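Local coordinates for TarM (Staphylococcus aureus subsp. aureus 21178, PDB 4X7R), which belongs by its family to the GT-B clan of glycosyltransferases, built from two Rossmann-like domains that face each other across a cleft, at residues N24-F29 / N304-I308; T301-F305 / I483-W487; S429-E433 / N473-Y478. The protein carries 1 engineered substitution. All blocks are in the same frame, centred on the assembly; numbering follows the deposited sequence.

Contact 1 of 3, residues N24-F29 / N304-I308. With 3YW ((2S)-2,3-dihydroxypropyl 2-acetamido-2-deoxy-alpha-D-glucopyranoside), chain F.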
loop_
_atom_site.group_PDB
_atom_site.type_symbol
_atom_site.label_atom_id
_atom_site.label_comp_id
_atom_site.label_asym_id
_atom_site.label_seq_id
_atom_site.Cartn_x
_atom_site.Cartn_y
_atom_site.Cartn_z
ATOM N N ASN A 24 1.398 -4.473 -11.707
ATOM C CA ASN A 24 2.071 -5.299 -12.693
ATOM C C ASN A 24 1.160 -6.444 -13.126
ATOM O O ASN A 24 1.133 -6.761 -14.312
ATOM C CB ASN A 24 3.429 -5.823 -12.184
ATOM C CG ASN A 24 4.257 -6.387 -13.310
ATOM O OD1 ASN A 24 4.362 -5.781 -14.371
ATOM N ND2 ASN A 24 4.858 -7.554 -13.117
ATOM N N ARG A 25 0.381 -7.022 -12.187
ATOM C CA ARG A 25 -0.588 -8.081 -12.500
ATOM C C ARG A 25 -1.650 -7.549 -13.448
ATOM O O ARG A 25 -2.074 -8.258 -14.350
ATOM C CB ARG A 25 -1.262 -8.613 -11.220
ATOM C CG ARG A 25 -1.911 -9.994 -11.442
ATOM C CD ARG A 25 -2.817 -10.457 -10.327
ATOM N NE ARG A 25 -2.137 -10.453 -9.029
ATOM C CZ ARG A 25 -2.690 -10.014 -7.906
ATOM N NH1 ARG A 25 -3.922 -9.528 -7.914
ATOM N NH2 ARG A 25 -2.006 -10.035 -6.771
ATOM N N SER A 26 -2.103 -6.295 -13.229
ATOM C CA SER A 26 -3.119 -5.682 -14.094
ATOM C C SER A 26 -2.568 -5.553 -15.499
ATOM O O SER A 26 -3.242 -5.930 -16.469
ATOM C CB SER A 26 -3.530 -4.317 -13.558
ATOM O OG SER A 26 -4.451 -3.770 -14.475
ATOM N N LYS A 27 -1.326 -5.062 -15.622
ATOM C CA LYS A 27 -0.664 -4.928 -16.934
ATOM C C LYS A 27 -0.606 -6.289 -17.659
ATOM O O LYS A 27 -0.933 -6.364 -18.835
ATOM C CB LYS A 27 0.752 -4.341 -16.784
ATOM C CG LYS A 27 1.467 -4.215 -18.135
ATOM C CD LYS A 27 2.955 -4.210 -18.030
ATOM C CE LYS A 27 3.559 -5.495 -18.535
ATOM N NZ LYS A 27 4.666 -5.957 -17.644
ATOM N N GLU A 28 -0.245 -7.360 -16.935
ATOM C CA GLU A 28 -0.147 -8.709 -17.526
ATOM C C GLU A 28 -1.496 -9.270 -17.972
ATOM O O GLU A 28 -1.568 -9.820 -19.061
ATOM C CB GLU A 28 0.624 -9.671 -16.609
ATOM C CG GLU A 28 2.099 -9.311 -16.471
ATOM C CD GLU A 28 2.939 -9.257 -17.741
ATOM O OE1 GLU A 28 2.499 -9.780 -18.792
ATOM O OE2 GLU A 28 4.055 -8.693 -17.678
ATOM N N PHE A 29 -2.573 -9.097 -17.149
ATOM C CA PHE A 29 -3.900 -9.569 -17.553
ATOM C C PHE A 29 -4.445 -8.801 -18.782
ATOM O O PHE A 29 -4.993 -9.420 -19.699
ATOM C CB PHE A 29 -4.888 -9.595 -16.369
ATOM C CG PHE A 29 -4.628 -10.666 -15.322
ATOM C CD1 PHE A 29 -4.282 -11.967 -15.698
ATOM C CD2 PHE A 29 -4.846 -10.408 -13.967
ATOM C CE1 PHE A 29 -4.084 -12.964 -14.733
ATOM C CE2 PHE A 29 -4.721 -11.421 -13.017
ATOM C CZ PHE A 29 -4.292 -12.678 -13.397
ATOM N N ASN A 304 4.463 -13.821 -7.847
ATOM C CA ASN A 304 4.120 -12.508 -8.391
ATOM C C ASN A 304 4.678 -12.500 -9.807
ATOM O O ASN A 304 5.725 -13.133 -10.063
ATOM C CB ASN A 304 4.874 -11.396 -7.658
ATOM C CG ASN A 304 4.258 -10.982 -6.364
ATOM O OD1 ASN A 304 3.062 -10.719 -6.301
ATOM N ND2 ASN A 304 5.065 -10.962 -5.304
ATOM N N PHE A 305 4.022 -11.746 -10.717
ATOM C CA PHE A 305 4.553 -11.569 -12.057
ATOM C C PHE A 305 5.832 -10.746 -11.906
ATOM O O PHE A 305 5.934 -9.922 -10.992
ATOM C CB PHE A 305 3.567 -10.800 -12.936
ATOM C CG PHE A 305 2.467 -11.615 -13.574
ATOM C CD1 PHE A 305 2.730 -12.439 -14.672
ATOM C CD2 PHE A 305 1.160 -11.542 -13.095
ATOM C CE1 PHE A 305 1.694 -13.144 -15.305
ATOM C CE2 PHE A 305 0.128 -12.252 -13.722
ATOM C CZ PHE A 305 0.402 -13.035 -14.835
ATOM N N VAL A 306 6.790 -10.960 -12.791
ATOM C CA VAL A 306 8.061 -10.251 -12.760
ATOM C C VAL A 306 8.255 -9.433 -14.043
ATOM O O VAL A 306 7.962 -9.913 -15.146
ATOM C CB VAL A 306 9.256 -11.206 -12.412
ATOM C CG1 VAL A 306 9.654 -12.088 -13.583
ATOM C CG2 VAL A 306 10.448 -10.424 -11.955
ATOM N N LYS A 307 8.680 -8.178 -13.886
ATOM C CA LYS A 307 8.901 -7.290 -15.023
ATOM C C LYS A 307 10.370 -7.312 -15.367
ATOM O O LYS A 307 11.185 -6.760 -14.631
ATOM C CB LYS A 307 8.408 -5.863 -14.720
ATOM C CG LYS A 307 8.378 -4.948 -15.950
ATOM C CD LYS A 307 8.143 -3.475 -15.573
ATOM C CE LYS A 307 6.699 -3.010 -15.440
ATOM N NZ LYS A 307 5.977 -3.035 -16.744
ATOM N N ILE A 308 10.708 -8.002 -16.451
ATOM C CA ILE A 308 12.079 -8.093 -16.920
ATOM C C ILE A 308 12.301 -7.040 -17.993
ATOM O O ILE A 308 11.875 -7.191 -19.142
ATOM C CB ILE A 308 12.533 -9.523 -17.327
ATOM C CG1 ILE A 308 12.459 -10.483 -16.115
ATOM C CG2 ILE A 308 13.977 -9.503 -17.892
ATOM C CD1 ILE A 308 12.015 -11.865 -16.431
HETATM O O3A 3YW F . 0.732 -6.195 4.375
HETATM C C4A 3YW F . 2.525 -6.285 1.086
HETATM C C5A 3YW F . 2.319 -6.135 2.573
HETATM O O5 3YW F . 3.601 -8.317 -0.957
HETATM C C6A 3YW F . 0.898 -6.430 2.985
HETATM C C5 3YW F . 4.683 -8.343 -1.898
HETATM C C6 3YW F . 4.060 -8.527 -3.262
HETATM C C4 3YW F . 5.658 -9.445 -1.488
HETATM O O6 3YW F . 3.299 -9.723 -3.342
HETATM C C3 3YW F . 6.290 -9.051 -0.157
HETATM O O4 3YW F . 6.685 -9.580 -2.464
HETATM O O3 3YW F . 7.198 -10.049 0.310
HETATM O O7 3YW F . 5.643 -9.687 3.490
HETATM C C7 3YW F . 6.040 -8.562 3.208
HETATM C C8 3YW F . 6.805 -7.720 4.185
HETATM N N2 3YW F . 5.826 -8.015 2.010
HETATM C C2 3YW F . 5.229 -8.740 0.899
HETATM C C1 3YW F . 3.970 -8.018 0.386
HETATM O O1 3YW F . 3.854 -6.665 0.723
HETATM O O2 3YW F . 2.668 -4.805 2.956
HETATM O O HOH W 1 5.554 -8.783 -15.502
HETATM O O HOH W 2 4.792 -8.058 -9.780
HETATM O O HOH W 3 0.625 -11.586 -6.602
#

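Contact 2 of 3, residues T301-F305 / I483-W487. With 3YW ((2S)-2,3-dihydroxypropyl 2-acetamido-2-deoxy-alpha-D-glucopyranoside), chain F.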
loop_
_atom_site.group_PDB
_atom_site.type_symbol
_atom_site.label_atom_id
_atom_site.label_comp_id
_atom_site.label_asym_id
_atom_site.label_seq_id
_atom_site.Cartn_x
_atom_site.Cartn_y
_atom_site.Cartn_z
ATOM N N THR A 301 0.064 -22.167 -5.235
ATOM C CA THR A 301 1.249 -21.337 -5.315
ATOM C C THR A 301 1.256 -20.651 -6.661
ATOM O O THR A 301 1.183 -21.319 -7.695
ATOM C CB THR A 301 2.535 -22.153 -5.131
ATOM O OG1 THR A 301 2.587 -22.651 -3.795
ATOM C CG2 THR A 301 3.796 -21.326 -5.432
ATOM N N ILE A 302 1.292 -19.319 -6.656
ATOM C CA ILE A 302 1.451 -18.555 -7.892
ATOM C C ILE A 302 2.378 -17.400 -7.533
ATOM O O ILE A 302 1.996 -16.556 -6.746
ATOM C CB ILE A 302 0.123 -18.059 -8.583
ATOM C CG1 ILE A 302 -0.912 -19.169 -8.777
ATOM C CG2 ILE A 302 0.435 -17.363 -9.930
ATOM C CD1 ILE A 302 -2.237 -18.703 -9.428
ATOM N N SER A 303 3.568 -17.356 -8.099
ATOM C CA SER A 303 4.536 -16.267 -7.903
ATOM C C SER A 303 3.941 -14.940 -8.377
ATOM O O SER A 303 3.099 -14.931 -9.279
ATOM C CB SER A 303 5.773 -16.515 -8.772
ATOM O OG SER A 303 6.649 -15.394 -8.801
ATOM N N ASN A 304 4.463 -13.821 -7.847
ATOM C CA ASN A 304 4.120 -12.508 -8.391
ATOM C C ASN A 304 4.678 -12.500 -9.807
ATOM O O ASN A 304 5.725 -13.133 -10.063
ATOM C CB ASN A 304 4.874 -11.396 -7.658
ATOM C CG ASN A 304 4.258 -10.982 -6.364
ATOM O OD1 ASN A 304 3.062 -10.719 -6.301
ATOM N ND2 ASN A 304 5.065 -10.962 -5.304
ATOM N N PHE A 305 4.022 -11.746 -10.717
ATOM C CA PHE A 305 4.553 -11.569 -12.057
ATOM C C PHE A 305 5.832 -10.746 -11.906
ATOM O O PHE A 305 5.934 -9.922 -10.992
ATOM C CB PHE A 305 3.567 -10.800 -12.936
ATOM C CG PHE A 305 2.467 -11.615 -13.574
ATOM C CD1 PHE A 305 2.730 -12.439 -14.672
ATOM C CD2 PHE A 305 1.160 -11.542 -13.095
ATOM C CE1 PHE A 305 1.694 -13.144 -15.305
ATOM C CE2 PHE A 305 0.128 -12.252 -13.722
ATOM C CZ PHE A 305 0.402 -13.035 -14.835
ATOM N N ILE A 483 3.218 -18.143 -15.192
ATOM C CA ILE A 483 2.435 -17.465 -14.153
ATOM C C ILE A 483 1.032 -17.210 -14.648
ATOM O O ILE A 483 0.075 -17.573 -13.969
ATOM C CB ILE A 483 3.166 -16.223 -13.554
ATOM C CG1 ILE A 483 4.442 -16.689 -12.799
ATOM C CG2 ILE A 483 2.231 -15.448 -12.604
ATOM C CD1 ILE A 483 5.539 -15.613 -12.572
ATOM N N LEU A 484 0.904 -16.659 -15.871
ATOM C CA LEU A 484 -0.396 -16.430 -16.496
ATOM C C LEU A 484 -1.145 -17.754 -16.704
ATOM O O LEU A 484 -2.319 -17.817 -16.419
ATOM C CB LEU A 484 -0.201 -15.713 -17.826
ATOM C CG LEU A 484 -1.425 -15.471 -18.660
ATOM C CD1 LEU A 484 -2.402 -14.427 -17.967
ATOM C CD2 LEU A 484 -1.021 -15.063 -20.048
ATOM N N GLU A 485 -0.472 -18.815 -17.136
ATOM C CA GLU A 485 -1.116 -20.129 -17.291
ATOM C C GLU A 485 -1.600 -20.698 -15.954
ATOM O O GLU A 485 -2.629 -21.353 -15.935
ATOM C CB GLU A 485 -0.188 -21.113 -17.984
ATOM C CG GLU A 485 -0.036 -20.836 -19.473
ATOM C CD GLU A 485 1.259 -21.406 -20.037
ATOM O OE1 GLU A 485 1.803 -22.365 -19.442
ATOM O OE2 GLU A 485 1.749 -20.871 -21.058
ATOM N N LYS A 486 -0.877 -20.424 -14.837
ATOM C CA LYS A 486 -1.289 -20.832 -13.498
ATOM C C LYS A 486 -2.598 -20.184 -13.090
ATOM O O LYS A 486 -3.455 -20.874 -12.535
ATOM C CB LYS A 486 -0.196 -20.568 -12.448
ATOM C CG LYS A 486 0.861 -21.681 -12.482
ATOM C CD LYS A 486 2.115 -21.252 -11.735
ATOM C CE LYS A 486 3.185 -22.325 -11.875
ATOM N NZ LYS A 486 4.162 -22.220 -10.772
ATOM N N TRP A 487 -2.757 -18.879 -13.368
ATOM C CA TRP A 487 -3.983 -18.135 -13.090
ATOM C C TRP A 487 -5.119 -18.642 -13.968
ATOM O O TRP A 487 -6.220 -18.842 -13.457
ATOM C CB TRP A 487 -3.786 -16.618 -13.347
ATOM C CG TRP A 487 -3.124 -15.882 -12.209
ATOM C CD1 TRP A 487 -1.886 -15.304 -12.214
ATOM C CD2 TRP A 487 -3.700 -15.601 -10.915
ATOM N NE1 TRP A 487 -1.646 -14.693 -11.000
ATOM C CE2 TRP A 487 -2.748 -14.856 -10.188
ATOM C CE3 TRP A 487 -4.917 -15.928 -10.300
ATOM C CZ2 TRP A 487 -3.008 -14.374 -8.893
ATOM C CZ3 TRP A 487 -5.169 -15.470 -9.014
ATOM C CH2 TRP A 487 -4.224 -14.702 -8.325
HETATM O O3A 3YW F . 0.732 -6.195 4.375
HETATM C C4A 3YW F . 2.525 -6.285 1.086
HETATM C C5A 3YW F . 2.319 -6.135 2.573
HETATM O O5 3YW F . 3.601 -8.317 -0.957
HETATM C C6A 3YW F . 0.898 -6.430 2.985
HETATM C C5 3YW F . 4.683 -8.343 -1.898
HETATM C C6 3YW F . 4.060 -8.527 -3.262
HETATM C C4 3YW F . 5.658 -9.445 -1.488
HETATM O O6 3YW F . 3.299 -9.723 -3.342
HETATM C C3 3YW F . 6.290 -9.051 -0.157
HETATM O O4 3YW F . 6.685 -9.580 -2.464
HETATM O O3 3YW F . 7.198 -10.049 0.310
HETATM O O7 3YW F . 5.643 -9.687 3.490
HETATM C C7 3YW F . 6.040 -8.562 3.208
HETATM C C8 3YW F . 6.805 -7.720 4.185
HETATM N N2 3YW F . 5.826 -8.015 2.010
HETATM C C2 3YW F . 5.229 -8.740 0.899
HETATM C C1 3YW F . 3.970 -8.018 0.386
HETATM O O1 3YW F . 3.854 -6.665 0.723
HETATM O O2 3YW F . 2.668 -4.805 2.956
HETATM O O HOH W 4 2.966 -23.109 -8.635
HETATM O O HOH W 5 0.547 -13.680 -10.040
HETATM O O HOH W 6 4.597 -19.596 -9.924
#

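Contact 3 of 3, residues S429-E433 / N473-Y478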
loop_
_atom_site.group_PDB
_atom_site.type_symbol
_atom_site.label_atom_id
_atom_site.label_comp_id
_atom_site.label_asym_id
_atom_site.label_seq_id
_atom_site.Cartn_x
_atom_site.Cartn_y
_atom_site.Cartn_z
ATOM N N SER A 429 15.473 -18.023 -0.579
ATOM C CA SER A 429 16.043 -19.322 -1.023
ATOM C C SER A 429 15.393 -19.874 -2.290
ATOM O O SER A 429 15.917 -20.804 -2.880
ATOM C CB SER A 429 16.033 -20.349 0.109
ATOM O OG SER A 429 14.703 -20.541 0.559
ATOM N N ASP A 430 14.265 -19.302 -2.721
ATOM C CA ASP A 430 13.641 -19.717 -3.976
ATOM C C ASP A 430 14.471 -19.222 -5.140
ATOM O O ASP A 430 14.614 -19.938 -6.138
ATOM C CB ASP A 430 12.248 -19.113 -4.121
ATOM C CG ASP A 430 11.152 -19.860 -3.419
ATOM O OD1 ASP A 430 11.465 -20.735 -2.587
ATOM O OD2 ASP A 430 9.985 -19.623 -3.744
ATOM N N PHE A 431 15.005 -17.992 -5.032
ATOM C CA PHE A 431 15.722 -17.397 -6.164
ATOM C C PHE A 431 17.207 -17.145 -5.979
ATOM O O PHE A 431 17.926 -17.057 -6.968
ATOM C CB PHE A 431 14.962 -16.163 -6.684
ATOM C CG PHE A 431 14.510 -15.207 -5.609
ATOM C CD1 PHE A 431 15.408 -14.319 -5.024
ATOM C CD2 PHE A 431 13.185 -15.183 -5.192
ATOM C CE1 PHE A 431 14.995 -13.447 -4.020
ATOM C CE2 PHE A 431 12.776 -14.323 -4.178
ATOM C CZ PHE A 431 13.684 -13.452 -3.599
ATOM N N ILE A 432 17.681 -17.037 -4.727
ATOM C CA ILE A 432 19.112 -16.843 -4.508
ATOM C C ILE A 432 19.775 -18.220 -4.487
ATOM O O ILE A 432 19.310 -19.097 -3.763
ATOM C CB ILE A 432 19.450 -15.992 -3.240
ATOM C CG1 ILE A 432 18.804 -14.575 -3.312
ATOM C CG2 ILE A 432 20.983 -15.924 -2.997
ATOM C CD1 ILE A 432 18.889 -13.769 -2.000
ATOM N N GLU A 433 20.849 -18.404 -5.291
ATOM C CA GLU A 433 21.644 -19.629 -5.336
ATOM C C GLU A 433 22.956 -19.236 -4.682
ATOM O O GLU A 433 23.759 -18.505 -5.277
ATOM C CB GLU A 433 21.835 -20.135 -6.777
ATOM C CG GLU A 433 20.522 -20.579 -7.418
ATOM C CD GLU A 433 20.590 -21.376 -8.710
ATOM O OE1 GLU A 433 21.451 -21.066 -9.566
ATOM O OE2 GLU A 433 19.732 -22.270 -8.892
ATOM N N ASN A 473 18.717 -16.378 -13.678
ATOM C CA ASN A 473 17.905 -17.216 -12.792
ATOM C C ASN A 473 16.479 -16.717 -12.696
ATOM O O ASN A 473 15.566 -17.533 -12.661
ATOM C CB ASN A 473 18.525 -17.334 -11.390
ATOM C CG ASN A 473 17.986 -18.524 -10.610
ATOM O OD1 ASN A 473 17.873 -19.643 -11.118
ATOM N ND2 ASN A 473 17.644 -18.325 -9.363
ATOM N N ILE A 474 16.274 -15.383 -12.681
ATOM C CA ILE A 474 14.920 -14.797 -12.612
ATOM C C ILE A 474 14.161 -15.058 -13.909
ATOM O O ILE A 474 13.007 -15.497 -13.877
ATOM C CB ILE A 474 14.899 -13.287 -12.183
ATOM C CG1 ILE A 474 15.603 -13.049 -10.810
ATOM C CG2 ILE A 474 13.478 -12.700 -12.201
ATOM C CD1 ILE A 474 15.154 -13.939 -9.611
ATOM N N ILE A 475 14.821 -14.801 -15.055
ATOM C CA ILE A 475 14.246 -15.007 -16.392
ATOM C C ILE A 475 13.788 -16.465 -16.505
ATOM O O ILE A 475 12.640 -16.719 -16.833
ATOM C CB ILE A 475 15.260 -14.591 -17.501
ATOM C CG1 ILE A 475 15.352 -13.054 -17.587
ATOM C CG2 ILE A 475 14.904 -15.206 -18.864
ATOM C CD1 ILE A 475 16.532 -12.521 -18.426
ATOM N N GLU A 476 14.657 -17.400 -16.136
ATOM C CA GLU A 476 14.341 -18.808 -16.227
ATOM C C GLU A 476 13.196 -19.300 -15.339
ATOM O O GLU A 476 12.346 -20.058 -15.809
ATOM C CB GLU A 476 15.591 -19.624 -15.983
ATOM C CG GLU A 476 15.386 -21.072 -16.316
ATOM C CD GLU A 476 16.564 -21.943 -15.931
ATOM O OE1 GLU A 476 17.717 -21.455 -15.994
ATOM O OE2 GLU A 476 16.327 -23.121 -15.572
ATOM N N LYS A 477 13.160 -18.871 -14.081
ATOM C CA LYS A 477 12.193 -19.405 -13.147
ATOM C C LYS A 477 10.900 -18.638 -12.947
ATOM O O LYS A 477 9.979 -19.185 -12.330
ATOM C CB LYS A 477 12.891 -19.741 -11.816
ATOM C CG LYS A 477 14.021 -20.779 -11.991
ATOM C CD LYS A 477 14.714 -21.079 -10.665
ATOM C CE LYS A 477 15.583 -22.318 -10.694
ATOM N NZ LYS A 477 16.733 -22.171 -11.623
ATOM N N TYR A 478 10.796 -17.399 -13.477
ATOM C CA TYR A 478 9.600 -16.582 -13.294
ATOM C C TYR A 478 8.986 -16.082 -14.615
ATOM O O TYR A 478 8.615 -14.903 -14.739
ATOM C CB TYR A 478 9.910 -15.417 -12.336
ATOM C CG TYR A 478 10.345 -15.885 -10.978
ATOM C CD1 TYR A 478 9.409 -16.235 -10.011
ATOM C CD2 TYR A 478 11.690 -16.125 -10.700
ATOM C CE1 TYR A 478 9.799 -16.764 -8.782
ATOM C CE2 TYR A 478 12.093 -16.615 -9.457
ATOM C CZ TYR A 478 11.142 -16.897 -8.492
ATOM O OH TYR A 478 11.525 -17.412 -7.287
HETATM O O HOH W 7 9.574 -17.787 -5.506
HETATM O O HOH W 8 16.948 -20.674 -7.950
#

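Contact 1 of 3, residues N24-F29 / N304-I308
Phe305, on the loop leaving the N-terminal parallel sheet, packs against helix 17-31 in a largely apolar loop-to-helix contact, through Arg25, Glu28 and Phe29. Glu28 CB stands 3.7 Å above the centroid of the Phe305 ring and only 5° off its normal, a CH-pi contact over the middle of one face. The edge of the same ring meets other groups: Arg25 CG lies 3.8 Å from Phe305 CE2, and the edge points at the face of Phe29 in a T-shaped pair, centroids 5.9 Å apart and planes at 89°. A flat, apolar ring suits this place because it takes hydrocarbon on its face and on its edge together.

Glu28 gives its stem to the ring and its carboxylate to polar neighbours. With CG beside the backbone N (chi1 -67°) and a further bend beyond it, OE2 turns back to a salt bridge with Lys27 NZ, 2.8 Å, which approaches from above the carboxylate plane. A water then joins the segments: it receives the amide of Asn24 ND2 at 2.8 Å, donates to Glu28 OE2 at 2.6 Å, and reaches Val306 O weakly. A second water links Arg25 NH2 to Asn304 OD1, the latter at 2.6 Å, and so ties the helix to a residue of the pocket of bound 3YW, while Arg25 keeps its stronger partner in Asp226.

The helix thus has strand 3-7 behind Arg25, Ser26 and Phe29, helix 480-492 beside Phe29 and Phe305, and helix 407-414 against Asn304 and Val306 of the loop.

Contact 2 of 3, residues T301-F305 / I483-W487
Two waters hold the ammonium of Lys486 against the backbone of Thr301 and Ser303. One accepts from Lys486 NZ at 2.6 Å and donates to Thr301 O at 2.7 Å; the other, 2.8 Å from Lys486 NZ, also accepts the N-H of Ser303. An extended lysine fits here, its stem sliding past Ile302 in the opposite direction while its charge stays with water at the margin. A third water lies in the plane of the Trp487 indole at its edge, accepting the N-H of NE1 at 2.6 Å and donating to Ser303 O, which gives this buried N-H a partner.

Apart from the waters the contact is apolar. Ile302 is stretched out (chi2 179°), which carries CD1 over the five-membered ring of Trp487, 3.9 Å from its centroid, and leaves CG2 to meet both the indole and Ile483 CG2. The branched Ile483 in turn sets CG2 3.6 Å from the Phe305 centroid, over the face opposite Glu28, so the phenyl is clasped between two helices. Phe305 and Trp487 lie with planes 20° apart but slid to barely overlap.

Ser303 OG donates to Asn304 O at 2.7 Å and also bonds Gln405, which probably helps to fix the loop where Asn304 ND2 makes a weak 2.9 Å bond to O6 of bound 3YW, itself a weak donor to OD1. Such a helix near the C terminus, returning to the N-terminal domain and packing on the segment that leads from its last strand into the other domain, is characteristic of the GT-B fold; here the clasped segment also lines the 3YW pocket.

Contact 3 of 3, residues S429-E433 / N473-Y478
Direct hydrogen bonding between the segments rests on the amide of Asn473 and the carbonyl of Phe431. Asn473 ND2 donates to Phe431 O at 2.7 Å, but the N-H...O angle is 124°, so the bond is weak although short; Phe431 O also receives Asn437. The amide's other end serves its own helix: Lys477 NZ donates to Asn473 OD1 at 2.8 Å, in the carbonyl plane, with a C=O...N angle of 158°. Asparagine suits the place because one flat group can donate across the contact and accept from the next turn at once, and the two bonds together should limit its rotation.

Water extends the polar link. Asn473 ND2 also donates to a water at 2.8 Å that sits near Asp430 O and Glu433 OE2. A different water, in the plane of the Tyr478 ring at its edge, lies 2.7 Å from Tyr478 OH and donates to Asp430 OD2 at 2.6 Å.

As for charge, Glu433 OE2 and Lys477 NZ are 4.1 Å apart, too far for a salt bridge; Glu433 OE1 has a long, weak ion pair with Lys436.

The apolar part centres on Phe431 CB, which meets Ile474 CD1 at 3.7 Å and the Tyr478 ring obliquely. With CG between N and carbonyl carbon (chi1 47°), the Phe431 ring swings away from helix 460-477, and Tyr478 OH comes to its edge 3.5 Å from CD2.

The ring packs instead against helix 407-414, at Ile410 and Met413; Met413 also meets Ile474. Ile432 faces strands 419-422 and 438-441, which with helix 407-414 belong to the C-terminal Rossmann-like domain of the GT-B fold, so the contact seats the end of helix 460-477 beside the connection, containing the short helix 428-431, that links these two parallel strands.

How the contacts relate
From the N terminus, helix 17-31 is the first partner; contact 1 closes a loop of some 275 residues, spanning most of the N-terminal sheet and the whole ten-stranded antiparallel sheet, when the chain leaves strand 299-301. Contact 2 starts in that same exit segment, sharing Asn304 and Phe305, and closes a second loop around the C-terminal parallel sheet as helix 480-492 arrives. Contact 3 falls wholly within this second loop, a shorter closure of about 40 residues. Tyr478 packs on Ser303 and Val306, so all three meet near the domain junction, tying helix 17-31, the interdomain segment, the short helix 428-431 and the last two helices together.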